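Local coordinates for protein restriction endonuclease R.BpuJI (Bacillus pumilus, PDB 5HNH) that probably acts as a DNA-cleaving restriction endonuclease, of which this chain is the amino-terminal part, here bound to nucleic acid, at residues F108-C113 with A223-I228; A134-R139 with V173-I178; L145-T150 with I181-K186. All coordinates share one frame; numbering follows the deposited sequence. Where two conformers were deposited one is given.

Contact 1 (F108-C113 with A223-I228)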
loop_
_atom_site.group_PDB
_atom_site.type_symbol
_atom_site.label_atom_id
_atom_site.label_comp_id
_atom_site.label_asym_id
_atom_site.label_seq_id
_atom_site.Cartn_x
_atom_site.Cartn_y
_atom_site.Cartn_z
ATOM N N PHE A 108 8.172 3.005 -10.226
ATOM C CA PHE A 108 8.291 2.059 -9.126
ATOM C C PHE A 108 7.024 2.140 -8.266
ATOM O O PHE A 108 6.393 1.116 -7.987
ATOM C CB PHE A 108 9.560 2.375 -8.331
ATOM C CG PHE A 108 9.875 1.399 -7.219
ATOM C CD1 PHE A 108 9.359 1.594 -5.944
ATOM C CD2 PHE A 108 10.743 0.331 -7.439
ATOM C CE1 PHE A 108 9.674 0.715 -4.895
ATOM C CE2 PHE A 108 11.073 -0.546 -6.417
ATOM C CZ PHE A 108 10.533 -0.365 -5.141
ATOM N N PHE A 109 6.615 3.350 -7.892
ATOM C CA PHE A 109 5.454 3.483 -6.998
ATOM C C PHE A 109 4.106 3.372 -7.714
ATOM O O PHE A 109 3.093 3.011 -7.084
ATOM C CB PHE A 109 5.575 4.782 -6.202
ATOM C CG PHE A 109 6.634 4.696 -5.135
ATOM C CD1 PHE A 109 6.384 4.002 -3.954
ATOM C CD2 PHE A 109 7.892 5.232 -5.337
ATOM C CE1 PHE A 109 7.378 3.874 -2.978
ATOM C CE2 PHE A 109 8.877 5.121 -4.367
ATOM C CZ PHE A 109 8.615 4.439 -3.184
ATOM N N LYS A 110 4.083 3.673 -9.014
ATOM C CA LYS A 110 2.890 3.424 -9.823
ATOM C C LYS A 110 2.589 1.927 -9.833
ATOM O O LYS A 110 1.431 1.519 -9.716
ATOM C CB LYS A 110 3.057 3.925 -11.265
ATOM C CG LYS A 110 2.799 5.414 -11.477
ATOM C CD LYS A 110 2.676 5.716 -12.975
ATOM C CE LYS A 110 2.627 7.220 -13.259
ATOM N NZ LYS A 110 3.904 7.925 -12.976
ATOM N N ASP A 111 3.639 1.119 -9.978
ATOM C CA ASP A 111 3.488 -0.329 -9.985
ATOM C C ASP A 111 2.975 -0.831 -8.624
ATOM O O ASP A 111 2.101 -1.707 -8.554
ATOM C CB ASP A 111 4.819 -0.993 -10.336
ATOM C CG ASP A 111 4.703 -2.503 -10.461
ATOM O OD1 ASP A 111 4.032 -2.969 -11.408
ATOM O OD2 ASP A 111 5.297 -3.215 -9.626
ATOM N N ILE A 112 3.542 -0.293 -7.549
ATOM C CA ILE A 112 3.062 -0.612 -6.196
ATOM C C ILE A 112 1.574 -0.265 -6.029
ATOM O O ILE A 112 0.785 -1.076 -5.533
ATOM C CB ILE A 112 3.909 0.113 -5.125
ATOM C CG1 ILE A 112 5.249 -0.617 -4.962
ATOM C CG2 ILE A 112 3.171 0.183 -3.789
ATOM C CD1 ILE A 112 6.273 0.141 -4.168
ATOM N N CYS A 113 1.180 0.924 -6.469
ATOM C CA CYS A 113 -0.229 1.322 -6.350
ATOM C C CYS A 113 -1.127 0.464 -7.240
ATOM O O CYS A 113 -2.287 0.213 -6.899
ATOM C CB CYS A 113 -0.408 2.798 -6.715
ATOM S SG CYS A 113 0.379 3.911 -5.539
ATOM N N ALA A 223 4.011 8.308 -6.845
ATOM C CA ALA A 223 3.734 7.792 -8.173
ATOM C C ALA A 223 3.438 8.922 -9.162
ATOM O O ALA A 223 3.205 8.663 -10.335
ATOM C CB ALA A 223 2.570 6.807 -8.114
ATOM N N ASN A 224 3.458 10.162 -8.672
ATOM C CA ASN A 224 3.121 11.356 -9.453
ATOM C C ASN A 224 1.657 11.397 -9.921
ATOM O O ASN A 224 1.330 12.081 -10.875
ATOM C CB ASN A 224 4.069 11.495 -10.675
ATOM C CG ASN A 224 4.157 12.912 -11.170
ATOM O OD1 ASN A 224 4.026 13.848 -10.384
ATOM N ND2 ASN A 224 4.382 13.088 -12.478
ATOM N N LEU A 225 0.768 10.693 -9.232
ATOM C CA LEU A 225 -0.624 10.639 -9.670
ATOM C C LEU A 225 -1.516 11.662 -8.970
ATOM O O LEU A 225 -2.536 12.079 -9.519
ATOM C CB LEU A 225 -1.180 9.230 -9.458
ATOM C CG LEU A 225 -0.356 8.193 -10.229
ATOM C CD1 LEU A 225 -0.940 6.822 -10.006
ATOM C CD2 LEU A 225 -0.350 8.535 -11.714
ATOM N N ILE A 226 -1.139 12.065 -7.760
ATOM C CA ILE A 226 -1.866 13.124 -7.066
ATOM C C ILE A 226 -0.930 14.207 -6.546
ATOM O O ILE A 226 0.294 14.021 -6.509
ATOM C CB ILE A 226 -2.689 12.575 -5.877
ATOM C CG1 ILE A 226 -1.759 11.998 -4.795
ATOM C CG2 ILE A 226 -3.714 11.539 -6.360
ATOM C CD1 ILE A 226 -2.482 11.749 -3.423
ATOM N N ARG A 227 -1.520 15.347 -6.190
ATOM C CA ARG A 227 -0.853 16.371 -5.396
ATOM C C ARG A 227 -1.679 16.611 -4.141
ATOM O O ARG A 227 -2.897 16.403 -4.137
ATOM C CB ARG A 227 -0.704 17.690 -6.162
ATOM C CG ARG A 227 0.091 17.613 -7.448
ATOM C CD ARG A 227 1.583 17.429 -7.186
ATOM N NE ARG A 227 2.364 17.477 -8.422
ATOM C CZ ARG A 227 2.672 16.414 -9.161
ATOM N NH1 ARG A 227 2.265 15.203 -8.794
ATOM N NH2 ARG A 227 3.395 16.563 -10.268
ATOM N N ILE A 228 -1.018 17.077 -3.091
ATOM C CA ILE A 228 -1.705 17.445 -1.873
ATOM C C ILE A 228 -1.567 18.947 -1.640
ATOM O O ILE A 228 -0.471 19.467 -1.486
ATOM C CB ILE A 228 -1.180 16.632 -0.706
ATOM C CG1 ILE A 228 -1.730 15.209 -0.841
ATOM C CG2 ILE A 228 -1.629 17.241 0.618
ATOM C CD1 ILE A 228 -0.858 14.160 -0.266
#
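Phe109 turns its ring away from Ala223 and meets that residue with its backbone and CB, the two CB atoms 4.1 Å apart. CD1 of Phe108 sits 3.8 Å above the plane of the Phe109 ring, over its centre, and Phe80 packs against the same ring edge-to-face. The other flat group, the guanidinium of Arg227, takes Asn224 OD1 end-on: NH1 and NH2 donate over 2.7 and 2.8 Å to this one oxygen, NH2 on a lone pair and NH1 tilted from the carbonyl plane. NH1 also reaches Ile226 O, from above its carbonyl plane, so Arg227 bridges the Asn224 side chain and the Ile226 carbonyl at the start of the strand. Asn224, with positive phi, closes helix 206-222 in a Schellman motif and leads into strand 226-229, one of two antiparallel strands that follow the helix in an arrangement consistent with the wing of a winged-helix fold. Lys110 of helix 105-115 exploits this helix end. Its chain lies over Ala223, with Lys110 CG 3.6 Å from Ala223 CB, then bends at the last torsion (chi4 68°) to bring Lys110 NZ within 2.8 Å of Ala223 O, a hydrogen bond made doubtful by a second modelled conformer of Lys110. Lys110 CE rests 3.6 Å from Leu225 CD2, the two chains crossing at a slant, while Leu225 also packs on helix 240-247. Beyond Ala223 CB lies Cys113 SG, at 4.5 Å.

Contact 2 (A134-R139 with V173-I178)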
loop_
_atom_site.group_PDB
_atom_site.type_symbol
_atom_site.label_atom_id
_atom_site.label_comp_id
_atom_site.label_asym_id
_atom_site.label_seq_id
_atom_site.Cartn_x
_atom_site.Cartn_y
_atom_site.Cartn_z
ATOM N N ALA A 134 -13.650 -10.058 7.888
ATOM C CA ALA A 134 -14.495 -8.897 7.607
ATOM C C ALA A 134 -14.872 -8.788 6.125
ATOM O O ALA A 134 -15.525 -7.826 5.712
ATOM C CB ALA A 134 -13.794 -7.626 8.054
ATOM N N LYS A 135 -14.452 -9.778 5.341
ATOM C CA LYS A 135 -14.776 -9.861 3.919
ATOM C C LYS A 135 -14.263 -8.636 3.139
ATOM O O LYS A 135 -14.899 -8.170 2.190
ATOM C CB LYS A 135 -16.280 -10.035 3.723
ATOM C CG LYS A 135 -16.866 -11.237 4.484
ATOM C CD LYS A 135 -18.363 -11.337 4.280
ATOM C CE LYS A 135 -18.997 -12.353 5.225
ATOM N NZ LYS A 135 -20.479 -12.402 5.073
ATOM N N ILE A 136 -13.125 -8.112 3.570
ATOM C CA ILE A 136 -12.457 -7.036 2.847
ATOM C C ILE A 136 -12.020 -7.549 1.476
ATOM O O ILE A 136 -11.505 -8.660 1.378
ATOM C CB ILE A 136 -11.215 -6.511 3.602
ATOM C CG1 ILE A 136 -11.559 -6.081 5.035
ATOM C CG2 ILE A 136 -10.572 -5.368 2.837
ATOM C CD1 ILE A 136 -12.635 -5.029 5.110
ATOM N N GLN A 137 -12.253 -6.760 0.426
ATOM C CA GLN A 137 -11.690 -7.049 -0.888
ATOM C C GLN A 137 -11.784 -5.825 -1.793
ATOM O O GLN A 137 -12.859 -5.445 -2.262
ATOM C CB GLN A 137 -12.353 -8.263 -1.557
ATOM C CG GLN A 137 -13.847 -8.397 -1.433
ATOM C CD GLN A 137 -14.344 -9.685 -2.082
ATOM O OE1 GLN A 137 -13.615 -10.337 -2.842
ATOM N NE2 GLN A 137 -15.581 -10.060 -1.783
ATOM N N ILE A 138 -10.631 -5.212 -2.016
ATOM C CA ILE A 138 -10.555 -3.966 -2.756
ATOM C C ILE A 138 -9.150 -3.771 -3.316
ATOM O O ILE A 138 -8.157 -4.207 -2.712
ATOM C CB ILE A 138 -10.941 -2.756 -1.850
ATOM C CG1 ILE A 138 -11.071 -1.477 -2.675
ATOM C CG2 ILE A 138 -9.947 -2.566 -0.709
ATOM C CD1 ILE A 138 -11.542 -0.288 -1.858
ATOM N N ARG A 139 -9.085 -3.160 -4.500
ATOM C CA ARG A 139 -7.863 -2.545 -4.983
ATOM C C ARG A 139 -7.969 -1.084 -4.638
ATOM O O ARG A 139 -8.638 -0.342 -5.360
ATOM C CB ARG A 139 -7.707 -2.722 -6.489
ATOM C CG ARG A 139 -8.106 -4.086 -7.010
ATOM C CD ARG A 139 -7.791 -4.182 -8.484
ATOM N NE ARG A 139 -8.234 -5.446 -9.056
ATOM C CZ ARG A 139 -7.739 -5.963 -10.169
ATOM N NH1 ARG A 139 -6.770 -5.316 -10.824
ATOM N NH2 ARG A 139 -8.203 -7.118 -10.622
ATOM N N VAL A 173 -16.918 0.312 1.873
ATOM C CA VAL A 173 -16.017 0.593 0.748
ATOM C C VAL A 173 -14.939 -0.489 0.645
ATOM O O VAL A 173 -14.716 -1.044 -0.428
ATOM C CB VAL A 173 -15.349 1.987 0.862
ATOM C CG1 VAL A 173 -14.159 2.113 -0.106
ATOM C CG2 VAL A 173 -16.366 3.105 0.598
ATOM N N LEU A 174 -14.290 -0.813 1.765
ATOM C CA LEU A 174 -13.204 -1.805 1.754
ATOM C C LEU A 174 -13.713 -3.210 1.383
ATOM O O LEU A 174 -12.936 -4.055 0.933
ATOM C CB LEU A 174 -12.494 -1.835 3.121
ATOM C CG LEU A 174 -11.796 -0.540 3.537
ATOM C CD1 LEU A 174 -11.395 -0.610 4.998
ATOM C CD2 LEU A 174 -10.571 -0.238 2.667
ATOM N N GLN A 175 -15.016 -3.451 1.578
ATOM C CA GLN A 175 -15.651 -4.706 1.170
ATOM C C GLN A 175 -16.015 -4.727 -0.318
ATOM O O GLN A 175 -16.541 -5.720 -0.820
ATOM C CB GLN A 175 -16.913 -4.971 2.016
ATOM C CG GLN A 175 -16.630 -5.434 3.433
ATOM C CD GLN A 175 -17.893 -5.492 4.284
ATOM O OE1 GLN A 175 -18.873 -4.800 4.004
ATOM N NE2 GLN A 175 -17.881 -6.335 5.310
ATOM N N GLY A 176 -15.734 -3.629 -1.015
ATOM C CA GLY A 176 -16.013 -3.523 -2.436
ATOM C C GLY A 176 -17.486 -3.444 -2.784
ATOM O O GLY A 176 -17.894 -3.813 -3.883
ATOM N N LYS A 177 -18.296 -2.960 -1.851
ATOM C CA LYS A 177 -19.739 -2.949 -2.056
ATOM C C LYS A 177 -20.256 -1.620 -2.609
ATOM O O LYS A 177 -21.427 -1.519 -2.977
ATOM C CB LYS A 177 -20.462 -3.261 -0.737
ATOM C CG LYS A 177 -20.147 -4.620 -0.131
ATOM C CD LYS A 177 -20.908 -4.797 1.185
ATOM C CE LYS A 177 -20.723 -6.177 1.779
ATOM N NZ LYS A 177 -21.358 -6.245 3.121
ATOM N N ILE A 178 -19.386 -0.613 -2.676
ATOM C CA ILE A 178 -19.828 0.771 -2.845
ATOM C C ILE A 178 -19.288 1.451 -4.110
ATOM O O ILE A 178 -18.101 1.407 -4.375
ATOM C CB ILE A 178 -19.407 1.627 -1.628
ATOM C CG1 ILE A 178 -19.884 0.984 -0.315
ATOM C CG2 ILE A 178 -19.897 3.063 -1.783
ATOM C CD1 ILE A 178 -21.398 0.799 -0.221
HETATM O O HOH W 1 -16.908 -8.167 0.329
#
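Ile136 runs alongside Leu174, CD1 of Ile136 3.8 Å from CB of Leu174. They belong to two helix ends that meet: Lys135 closes helix 125-133 and Gly176 closes helix 171-174, each in a Schellman motif with positive phi. The tight side of the junction is apolar. Ile138 CG1 stands anti to its own N (chi1 -171°), which carries Ile138 CD1 to within 4.0 Å of Val173 CG1, while Ile138 CG2 touches Leu174 CD2. Tyr143 of helix 140-153 also packs on Ile138 and Val173. At the middle of this packing Leu174 O accepts from Gln137 N at 2.8 Å.

Toward the exposed Lys135 and Lys177 the links are polar instead, around a buried Gln175. Gln175 runs extended past Lys135 O, and its NE2 donates almost straight (175°) to Ala134 O at 2.8 Å, the acceptor lying in the plane of the Gln175 amide. The oxygen of the same amide, OE1, takes a bond from Lys177 NZ, which comes from above the carbonyl plane. Replacing Gln175 by an alanine would probably leave Ala134 O and Lys177 NZ without these partners and open a gap beside the Lys135 carbonyl. At Gly176 a beta carbon would collide with Gln137 O. On the same side one water joins both segments, donating to Lys135 O and to Gln175 O and accepting from Gln137 NE2 at 3.1 Å.

Contact 3 (L145-T150 with I181-K186)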
loop_
_atom_site.group_PDB
_atom_site.type_symbol
_atom_site.label_atom_id
_atom_site.label_comp_id
_atom_site.label_asym_id
_atom_site.label_seq_id
_atom_site.Cartn_x
_atom_site.Cartn_y
_atom_site.Cartn_z
ATOM N N LEU A 145 -8.463 6.651 -6.866
ATOM C CA LEU A 145 -8.361 7.445 -8.076
ATOM C C LEU A 145 -9.734 7.682 -8.707
ATOM O O LEU A 145 -10.027 8.791 -9.153
ATOM C CB LEU A 145 -7.415 6.772 -9.077
ATOM C CG LEU A 145 -5.950 6.809 -8.638
ATOM C CD1 LEU A 145 -5.092 6.031 -9.614
ATOM C CD2 LEU A 145 -5.444 8.239 -8.488
ATOM N N GLN A 146 -10.583 6.658 -8.734
ATOM C CA GLN A 146 -11.919 6.840 -9.295
ATOM C C GLN A 146 -12.770 7.784 -8.439
ATOM O O GLN A 146 -13.567 8.558 -8.972
ATOM C CB GLN A 146 -12.643 5.503 -9.461
ATOM C CG GLN A 146 -13.967 5.619 -10.250
ATOM C CD GLN A 146 -13.758 6.182 -11.639
ATOM O OE1 GLN A 146 -12.730 5.934 -12.271
ATOM N NE2 GLN A 146 -14.726 6.952 -12.121
ATOM N N VAL A 147 -12.592 7.729 -7.122
ATOM C CA VAL A 147 -13.292 8.646 -6.227
ATOM C C VAL A 147 -12.881 10.101 -6.518
ATOM O O VAL A 147 -13.726 10.992 -6.607
ATOM C CB VAL A 147 -13.018 8.296 -4.740
ATOM C CG1 VAL A 147 -13.496 9.411 -3.812
ATOM C CG2 VAL A 147 -13.729 7.003 -4.378
ATOM N N LEU A 148 -11.581 10.327 -6.679
ATOM C CA LEU A 148 -11.067 11.648 -7.023
ATOM C C LEU A 148 -11.605 12.117 -8.379
ATOM O O LEU A 148 -11.975 13.283 -8.537
ATOM C CB LEU A 148 -9.530 11.639 -7.027
ATOM C CG LEU A 148 -8.897 11.366 -5.662
ATOM C CD1 LEU A 148 -7.381 11.212 -5.765
ATOM C CD2 LEU A 148 -9.257 12.495 -4.698
ATOM N N LEU A 149 -11.653 11.209 -9.351
ATOM C CA LEU A 149 -12.182 11.541 -10.676
ATOM C C LEU A 149 -13.662 11.899 -10.601
ATOM O O LEU A 149 -14.114 12.845 -11.235
ATOM C CB LEU A 149 -11.977 10.379 -11.652
ATOM C CG LEU A 149 -10.581 10.201 -12.258
ATOM C CD1 LEU A 149 -10.516 8.856 -12.959
ATOM C CD2 LEU A 149 -10.281 11.340 -13.260
ATOM N N THR A 150 -14.412 11.142 -9.807
ATOM C CA THR A 150 -15.850 11.375 -9.681
ATOM C C THR A 150 -16.138 12.674 -8.923
ATOM O O THR A 150 -17.110 13.377 -9.220
ATOM C CB THR A 150 -16.540 10.183 -8.984
ATOM O OG1 THR A 150 -16.255 8.984 -9.709
ATOM C CG2 THR A 150 -18.063 10.380 -8.925
ATOM N N ILE A 181 -19.536 7.142 -6.937
ATOM C CA ILE A 181 -20.583 8.170 -6.926
ATOM C C ILE A 181 -21.424 8.098 -5.625
ATOM O O ILE A 181 -21.930 9.116 -5.156
ATOM C CB ILE A 181 -21.508 8.068 -8.179
ATOM C CG1 ILE A 181 -22.504 9.233 -8.235
ATOM C CG2 ILE A 181 -22.281 6.752 -8.199
ATOM C CD1 ILE A 181 -21.884 10.610 -8.260
ATOM N N GLU A 182 -21.546 6.918 -5.025
ATOM C CA GLU A 182 -22.290 6.810 -3.752
ATOM C C GLU A 182 -21.551 7.568 -2.662
ATOM O O GLU A 182 -22.158 8.286 -1.855
ATOM C CB GLU A 182 -22.469 5.359 -3.324
ATOM C CG GLU A 182 -23.472 4.570 -4.116
ATOM C CD GLU A 182 -23.564 3.141 -3.620
ATOM O OE1 GLU A 182 -24.306 2.895 -2.639
ATOM O OE2 GLU A 182 -22.883 2.270 -4.201
ATOM N N VAL A 183 -20.230 7.400 -2.661
ATOM C CA VAL A 183 -19.349 8.099 -1.747
ATOM C C VAL A 183 -19.452 9.600 -1.978
ATOM O O VAL A 183 -19.606 10.375 -1.038
ATOM C CB VAL A 183 -17.878 7.641 -1.918
ATOM C CG1 VAL A 183 -16.938 8.511 -1.107
ATOM C CG2 VAL A 183 -17.710 6.167 -1.562
ATOM N N ILE A 184 -19.373 10.019 -3.237
ATOM C CA ILE A 184 -19.430 11.445 -3.538
ATOM C C ILE A 184 -20.749 12.086 -3.115
ATOM O O ILE A 184 -20.756 13.171 -2.538
ATOM C CB ILE A 184 -19.199 11.712 -5.030
ATOM C CG1 ILE A 184 -17.828 11.168 -5.459
ATOM C CG2 ILE A 184 -19.344 13.195 -5.316
ATOM C CD1 ILE A 184 -16.656 11.623 -4.609
ATOM N N GLU A 185 -21.864 11.416 -3.394
ATOM C CA GLU A 185 -23.180 11.944 -3.041
ATOM C C GLU A 185 -23.378 12.005 -1.526
ATOM O O GLU A 185 -23.928 12.979 -0.999
ATOM C CB GLU A 185 -24.285 11.109 -3.694
ATOM C CG GLU A 185 -24.431 11.371 -5.191
ATOM C CD GLU A 185 -25.523 10.546 -5.836
ATOM O OE1 GLU A 185 -26.340 9.969 -5.083
ATOM O OE2 GLU A 185 -25.563 10.472 -7.088
ATOM N N LYS A 186 -22.911 10.977 -0.823
ATOM C CA LYS A 186 -22.965 10.984 0.632
ATOM C C LYS A 186 -22.173 12.155 1.204
ATOM O O LYS A 186 -22.626 12.836 2.120
ATOM C CB LYS A 186 -22.425 9.672 1.194
ATOM C CG LYS A 186 -22.340 9.660 2.695
ATOM C CD LYS A 186 -23.733 9.788 3.301
ATOM C CE LYS A 186 -23.685 9.716 4.812
ATOM N NZ LYS A 186 -25.047 9.599 5.387
#
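Ile181 opens the contact from helix 180-192, its CD1 3.9 Å from CG2 of Thr150, the two side chains set roughly perpendicular. It lies toward the margin of the interface, where it also touches Asn154. Val183 comes next with a lighter touch, its CG1 4.5 Å from CG1 of Val147. Ile184, one turn after Ile181, makes the larger contact. Ile184 CG1 lies against Thr150 CG2 at 3.6 Å, with the two side chains at a slant, and Ile184 CD1 carries on to Val147, resting 3.6 Å from Val147 O and 3.9 Å from Val147 CG1. The Ile184 and Val147 side chains run antiparallel alongside one another, so that Ile184 occupies the space between Val147 and Thr150, one turn apart on helix 140-153.

The two helical segments approach to 9.2 Å between axes at a crossing angle of -52°. Helix 140-153 is consistent with the first helix of a winged-helix fold, and its Leu148, which points away from this interface, packs on strand 232-235 of the probable wing. Pro180, at the start of helix 180-192, extends the apolar cover over Val147 and Thr150.

Thr150 shows how the interface stays apolar. With CG2 placed anti to the backbone N (OG1 at chi1 -56°), the methyl faces Ile181 and Ile184 while Thr150 OG1 donates to Gln146 O at 2.8 Å. Thr150 N and OG1 reach that oxygen from opposite faces of its plane. The hydroxyl is thus satisfied within its own helix, and the segments meet through van der Waals contact, with no hydrogen bond between them.

Contact 3 joins the other two. Through helix 140-153, its Leu148 and Leu145 pack on Ile226 and Leu225 of contact 1, with Leu148 CD1 3.7 Å from Ile226 CG2. Through helix 180-192, its Val183 packs on Ile178 and Val173 of contact 2, CG2 of Val183 lying 3.8 Å from Ile178 CG2. Contacts 1 and 2 do not touch, their nearest atoms being about 6 Å apart. Segments of contacts 2 and 3 alternate along the chain, and contact 1 spans both. From the bound nucleic acid the nearest atoms of contacts 1, 2 and 3 are about 7, 13 and 16 Å away, so contact 3 lies farthest from it.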